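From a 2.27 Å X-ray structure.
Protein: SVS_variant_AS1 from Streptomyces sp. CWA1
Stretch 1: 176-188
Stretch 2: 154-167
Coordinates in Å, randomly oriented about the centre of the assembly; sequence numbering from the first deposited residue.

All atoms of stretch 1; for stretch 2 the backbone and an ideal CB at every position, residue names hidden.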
# COMPACT_ATOMS: atom_id res chain seq x y z
N ASP A 176 8.86 -15.29 -12.27
CA ASP A 176 8.10 -14.02 -12.41
C ASP A 176 7.44 -13.65 -11.07
O ASP A 176 7.63 -12.49 -10.65
CB ASP A 176 7.05 -14.05 -13.53
CG ASP A 176 6.60 -12.64 -13.92
OD1 ASP A 176 7.46 -11.82 -14.25
OD2 ASP A 176 5.42 -12.39 -13.91
N ASP A 177 6.67 -14.57 -10.48
CA ASP A 177 5.99 -14.39 -9.16
C ASP A 177 7.03 -14.18 -8.04
O ASP A 177 6.78 -13.32 -7.17
CB ASP A 177 5.09 -15.58 -8.82
CG ASP A 177 3.76 -15.65 -9.57
OD1 ASP A 177 3.46 -14.71 -10.30
OD2 ASP A 177 3.02 -16.63 -9.37
N TYR A 178 8.14 -14.94 -8.02
CA TYR A 178 9.17 -14.83 -6.97
C TYR A 178 9.77 -13.41 -6.96
O TYR A 178 9.93 -12.86 -5.83
CB TYR A 178 10.29 -15.85 -7.09
CG TYR A 178 11.28 -15.64 -6.00
CD1 TYR A 178 12.50 -15.02 -6.24
CD2 TYR A 178 10.94 -15.91 -4.68
CE1 TYR A 178 13.38 -14.73 -5.22
CE2 TYR A 178 11.82 -15.63 -3.64
CZ TYR A 178 13.02 -15.01 -3.91
OH TYR A 178 13.90 -14.71 -2.91
N LEU A 179 10.13 -12.87 -8.11
CA LEU A 179 10.77 -11.53 -8.21
C LEU A 179 9.73 -10.47 -7.84
O LEU A 179 10.06 -9.57 -7.04
CB LEU A 179 11.31 -11.31 -9.62
CG LEU A 179 12.45 -12.24 -10.02
CD1 LEU A 179 12.87 -11.97 -11.45
CD2 LEU A 179 13.63 -12.11 -9.07
N ALA A 180 8.49 -10.62 -8.32
CA ALA A 180 7.39 -9.70 -7.92
C ALA A 180 7.22 -9.73 -6.40
O ALA A 180 7.13 -8.67 -5.78
CB ALA A 180 6.11 -10.06 -8.65
N MET A 181 7.19 -10.93 -5.81
CA MET A 181 6.89 -11.13 -4.38
C MET A 181 8.03 -10.56 -3.53
O MET A 181 7.79 -9.79 -2.58
CB MET A 181 6.74 -12.63 -4.09
CG MET A 181 6.46 -12.94 -2.67
SD MET A 181 6.55 -14.68 -2.28
CE MET A 181 8.32 -14.95 -2.30
N ARG A 182 9.24 -10.93 -3.88
CA ARG A 182 10.47 -10.66 -3.12
C ARG A 182 10.82 -9.17 -3.22
O ARG A 182 11.43 -8.63 -2.29
CB ARG A 182 11.53 -11.60 -3.68
CG ARG A 182 12.84 -11.60 -2.92
CD ARG A 182 12.68 -12.17 -1.53
NE ARG A 182 14.00 -12.18 -0.92
CZ ARG A 182 14.23 -12.05 0.38
NH1 ARG A 182 13.22 -11.89 1.22
NH2 ARG A 182 15.47 -12.06 0.80
N LEU A 183 10.45 -8.52 -4.32
CA LEU A 183 10.56 -7.06 -4.47
C LEU A 183 9.90 -6.43 -3.24
O LEU A 183 10.41 -5.44 -2.73
CB LEU A 183 9.85 -6.69 -5.77
CG LEU A 183 9.97 -5.26 -6.30
CD1 LEU A 183 11.41 -4.84 -6.59
CD2 LEU A 183 9.14 -5.18 -7.58
N LEU A 184 8.83 -7.04 -2.75
CA LEU A 184 8.05 -6.53 -1.60
C LEU A 184 8.53 -7.14 -0.27
O LEU A 184 8.69 -6.37 0.69
CB LEU A 184 6.59 -6.85 -1.90
CG LEU A 184 5.99 -6.16 -3.13
CD1 LEU A 184 4.49 -6.42 -3.19
CD2 LEU A 184 6.26 -4.65 -3.09
N SER A 185 8.66 -8.47 -0.19
CA SER A 185 8.74 -9.25 1.07
C SER A 185 10.10 -9.05 1.75
O SER A 185 10.20 -9.27 2.97
CB SER A 185 8.49 -10.69 0.84
OG SER A 185 9.50 -11.25 0.01
N ALA A 186 11.13 -8.66 1.00
CA ALA A 186 12.49 -8.46 1.56
C ALA A 186 12.62 -7.12 2.28
O ALA A 186 13.64 -6.95 2.87
CB ALA A 186 13.56 -8.63 0.50
N GLY A 187 11.63 -6.22 2.28
CA GLY A 187 11.64 -4.99 3.11
C GLY A 187 12.38 -3.78 2.51
O GLY A 187 12.61 -2.77 3.27
N GLY A 188 12.67 -3.81 1.21
CA GLY A 188 13.41 -2.78 0.48
C GLY A 188 12.57 -1.54 0.23
O GLY A 188 13.16 -0.47 0.16
N UNK A 154 3.04 -0.83 3.65
CA UNK A 154 1.98 -1.72 3.31
C UNK A 154 2.42 -2.60 2.16
O UNK A 154 2.08 -3.72 2.12
CB UNK A 154 0.71 -0.95 2.96
N UNK A 155 3.22 -2.07 1.25
CA UNK A 155 3.70 -2.85 0.09
C UNK A 155 4.53 -4.04 0.60
O UNK A 155 4.27 -5.17 0.14
CB UNK A 155 4.53 -1.98 -0.85
N UNK A 156 5.42 -3.81 1.58
CA UNK A 156 6.27 -4.87 2.19
C UNK A 156 5.40 -5.92 2.89
O UNK A 156 5.63 -7.15 2.68
CB UNK A 156 7.26 -4.26 3.19
N UNK A 157 4.41 -5.49 3.69
CA UNK A 157 3.49 -6.43 4.37
C UNK A 157 2.74 -7.29 3.35
O UNK A 157 2.66 -8.48 3.63
CB UNK A 157 2.49 -5.67 5.24
N UNK A 158 2.25 -6.75 2.22
CA UNK A 158 1.59 -7.52 1.12
C UNK A 158 2.53 -8.57 0.53
O UNK A 158 2.05 -9.61 0.08
CB UNK A 158 1.12 -6.58 0.01
N UNK A 159 3.81 -8.27 0.43
CA UNK A 159 4.79 -9.26 -0.05
C UNK A 159 4.90 -10.40 0.93
O UNK A 159 4.94 -11.56 0.48
CB UNK A 159 6.16 -8.62 -0.26
N UNK A 160 5.01 -10.08 2.23
CA UNK A 160 5.14 -11.08 3.32
C UNK A 160 3.88 -11.96 3.32
O UNK A 160 4.03 -13.17 3.43
CB UNK A 160 5.33 -10.40 4.68
N UNK A 161 2.70 -11.37 3.21
CA UNK A 161 1.41 -12.07 3.18
C UNK A 161 1.39 -13.07 2.03
O UNK A 161 0.99 -14.21 2.26
CB UNK A 161 0.25 -11.08 3.04
N UNK A 162 1.84 -12.66 0.84
CA UNK A 162 2.03 -13.52 -0.36
C UNK A 162 2.99 -14.67 -0.03
O UNK A 162 2.65 -15.85 -0.26
CB UNK A 162 2.57 -12.70 -1.54
N UNK A 163 4.16 -14.33 0.49
CA UNK A 163 5.19 -15.33 0.87
C UNK A 163 4.59 -16.38 1.83
O UNK A 163 4.72 -17.58 1.52
CB UNK A 163 6.39 -14.64 1.53
N UNK A 164 4.02 -15.96 2.95
CA UNK A 164 3.40 -16.84 3.99
C UNK A 164 2.29 -17.71 3.36
O UNK A 164 2.16 -18.90 3.76
CB UNK A 164 2.82 -16.00 5.13
N UNK A 165 1.50 -17.14 2.44
CA UNK A 165 0.48 -17.86 1.66
C UNK A 165 1.13 -19.00 0.89
O UNK A 165 0.59 -20.14 0.95
CB UNK A 165 -0.24 -16.92 0.70
N UNK A 166 2.25 -18.72 0.20
CA UNK A 166 3.01 -19.73 -0.59
C UNK A 166 3.49 -20.85 0.35
O UNK A 166 3.31 -22.04 -0.01
CB UNK A 166 4.20 -19.09 -1.30
N UNK A 167 4.00 -20.48 1.52
CA UNK A 167 4.56 -21.42 2.54
C UNK A 167 3.46 -22.35 3.05
O UNK A 167 3.69 -23.55 3.03
CB UNK A 167 5.18 -20.66 3.71

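Stretch 2 is helical throughout and crosses the helix of stretch 1 at 130° between N-to-C directions, with the axes 7.1 Å apart at closest approach. Its backbone angles are helical everywhere, so the choice at each position rests mainly on the space that stretch 1 leaves.

Position 154 has nothing of stretch 1 near its CB. The contact sets no limit, and the residue is Arg154.

At position 155 the CB points sideways, 3.9 Å from Leu184 CD2. A small or medium apolar side chain would suit. Ala155 is deposited, and its CB lies 3.9 Å from Leu184 CD2.

Position 156 also points sideways. Its ideal CB is 3.6 Å from Leu184 O and 4.4 Å from Gly187 CA. Stretch 1 offers the carbonyls of Leu184 and Ser185 here, and a bare glycine surface. A side chain with a flat apolar part or a donor would fit; several could. Trp156 is deposited. Its CA makes a CA-H...O contact with Leu184 O at 3.2 Å. Leu184 O and Ser185 O lie at the ring edge, and Trp156 CD1 is 3.5 Å from Gly187 CA. Water 1 accepts from Trp156 NE1 (3.0 Å) and donates to Ser185 O (2.7 Å), bridging the two stretches.

Position 157 points away, so the contact leaves it free; it is Leu157. Position 158 points sideways, with its CB 4.6 Å from Leu184 CD1. Many residues would do, and Ser158 is found.

Position 159 is the most restricted. Its ideal CB would point toward stretch 1, 2.4 Å from Leu184 CB and 2.5 Å from Ser185 N. Both are clashes, so only glycine fits this backbone. Gly159 lets the helices close in: its CA is 3.5 Å from Leu184 CB and 4.1 Å from Ser185 CA.

Position 160 points sideways, with its CB 5.0 Å from Ser185 CB. A modest apolar residue would suit. Val160 places its CG2 4.4 Å from Ser185 CB. Position 161 is out of reach and is Ala161.

Position 162 points toward stretch 1, its CB 4.1 Å from Met181 CG. Beyond lie Ala180 and Asp177, so a long apolar or aromatic side chain would fill the groove. Trp162 does so. Met181 CB sits 3.8 Å from the centroid of its six-membered ring, and Met181 SD 4.3 Å from that of the five-membered ring, both over the face. Trp162 CH2 meets Ala180 CB at 3.7 Å.

At position 163 the CA-to-CB bond points toward stretch 1, and the ideal CB is 3.8 Å from Met181 SD, with Ser185 nearby. A flexible chain, apolar at its base, would suit. Gln163 packs its CG 3.7 Å from Met181 CE.

Positions 164 and 165 make no contact; they are Ile164 and Gly165.

Position 166 points toward stretch 1, with its CB 5.1 Å from Met181 SD. A medium side chain, polar or apolar, could reach it. Asn166 places its ND2 3.5 Å from Met181 SD, and with Trp162, Gln163 and Gly159 it surrounds the Met181 knob.

Position 167 is out of reach; it is Gln167.

Stretch 2 154-167: RAWLSGVAWQIGNQ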
# COMPACT_ATOMS: atom_id res chain seq x y z
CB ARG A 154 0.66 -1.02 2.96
CG ARG A 154 -0.42 -2.04 2.63
CD ARG A 154 -1.87 -1.62 2.69
NE ARG A 154 -1.97 -0.22 2.53
CZ ARG A 154 -2.49 0.63 3.37
NH1 ARG A 154 -3.10 0.28 4.45
NH2 ARG A 154 -2.45 1.87 3.04
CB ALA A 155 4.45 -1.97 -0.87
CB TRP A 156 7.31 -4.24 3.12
CG TRP A 156 7.78 -5.18 4.19
CD1 TRP A 156 8.49 -6.32 4.02
CD2 TRP A 156 7.57 -5.04 5.60
NE1 TRP A 156 8.70 -6.93 5.22
CE2 TRP A 156 8.17 -6.16 6.21
CE3 TRP A 156 6.92 -4.10 6.40
CZ2 TRP A 156 8.15 -6.35 7.59
CZ3 TRP A 156 6.89 -4.30 7.76
CH2 TRP A 156 7.47 -5.42 8.34
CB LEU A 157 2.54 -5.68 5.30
CG LEU A 157 3.19 -5.04 6.52
CD1 LEU A 157 2.19 -4.16 7.26
CD2 LEU A 157 3.76 -6.09 7.45
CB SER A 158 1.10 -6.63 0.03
OG SER A 158 0.19 -5.70 0.57
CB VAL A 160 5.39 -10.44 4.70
CG1 VAL A 160 5.39 -11.49 5.78
CG2 VAL A 160 6.71 -9.66 4.75
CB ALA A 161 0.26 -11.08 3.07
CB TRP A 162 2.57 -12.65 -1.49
CG TRP A 162 2.66 -13.25 -2.86
CD1 TRP A 162 2.55 -14.55 -3.26
CD2 TRP A 162 2.97 -12.50 -4.05
NE1 TRP A 162 2.70 -14.65 -4.61
CE2 TRP A 162 2.96 -13.40 -5.12
CE3 TRP A 162 3.19 -11.13 -4.30
CZ2 TRP A 162 3.19 -12.99 -6.43
CZ3 TRP A 162 3.42 -10.73 -5.59
CH2 TRP A 162 3.40 -11.64 -6.64
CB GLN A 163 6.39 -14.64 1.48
CG GLN A 163 7.66 -15.44 1.29
CD GLN A 163 8.64 -15.17 2.40
OE1 GLN A 163 9.28 -14.10 2.45
NE2 GLN A 163 8.73 -16.13 3.31
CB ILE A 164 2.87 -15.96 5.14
CG1 ILE A 164 4.01 -15.37 5.96
CG2 ILE A 164 1.89 -16.72 6.01
CD1 ILE A 164 3.54 -14.40 7.04
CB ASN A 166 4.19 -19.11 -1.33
CG ASN A 166 3.79 -18.28 -2.53
OD1 ASN A 166 2.62 -18.26 -2.90
ND2 ASN A 166 4.75 -17.59 -3.14
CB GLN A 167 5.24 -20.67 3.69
CG GLN A 167 6.71 -20.34 3.41
CD GLN A 167 7.56 -21.56 3.15
OE1 GLN A 167 7.98 -21.83 2.02
NE2 GLN A 167 7.81 -22.33 4.19
O HOH W 1 10.50 -9.30 5.62
O HOH W 2 2.75 -17.28 -6.09
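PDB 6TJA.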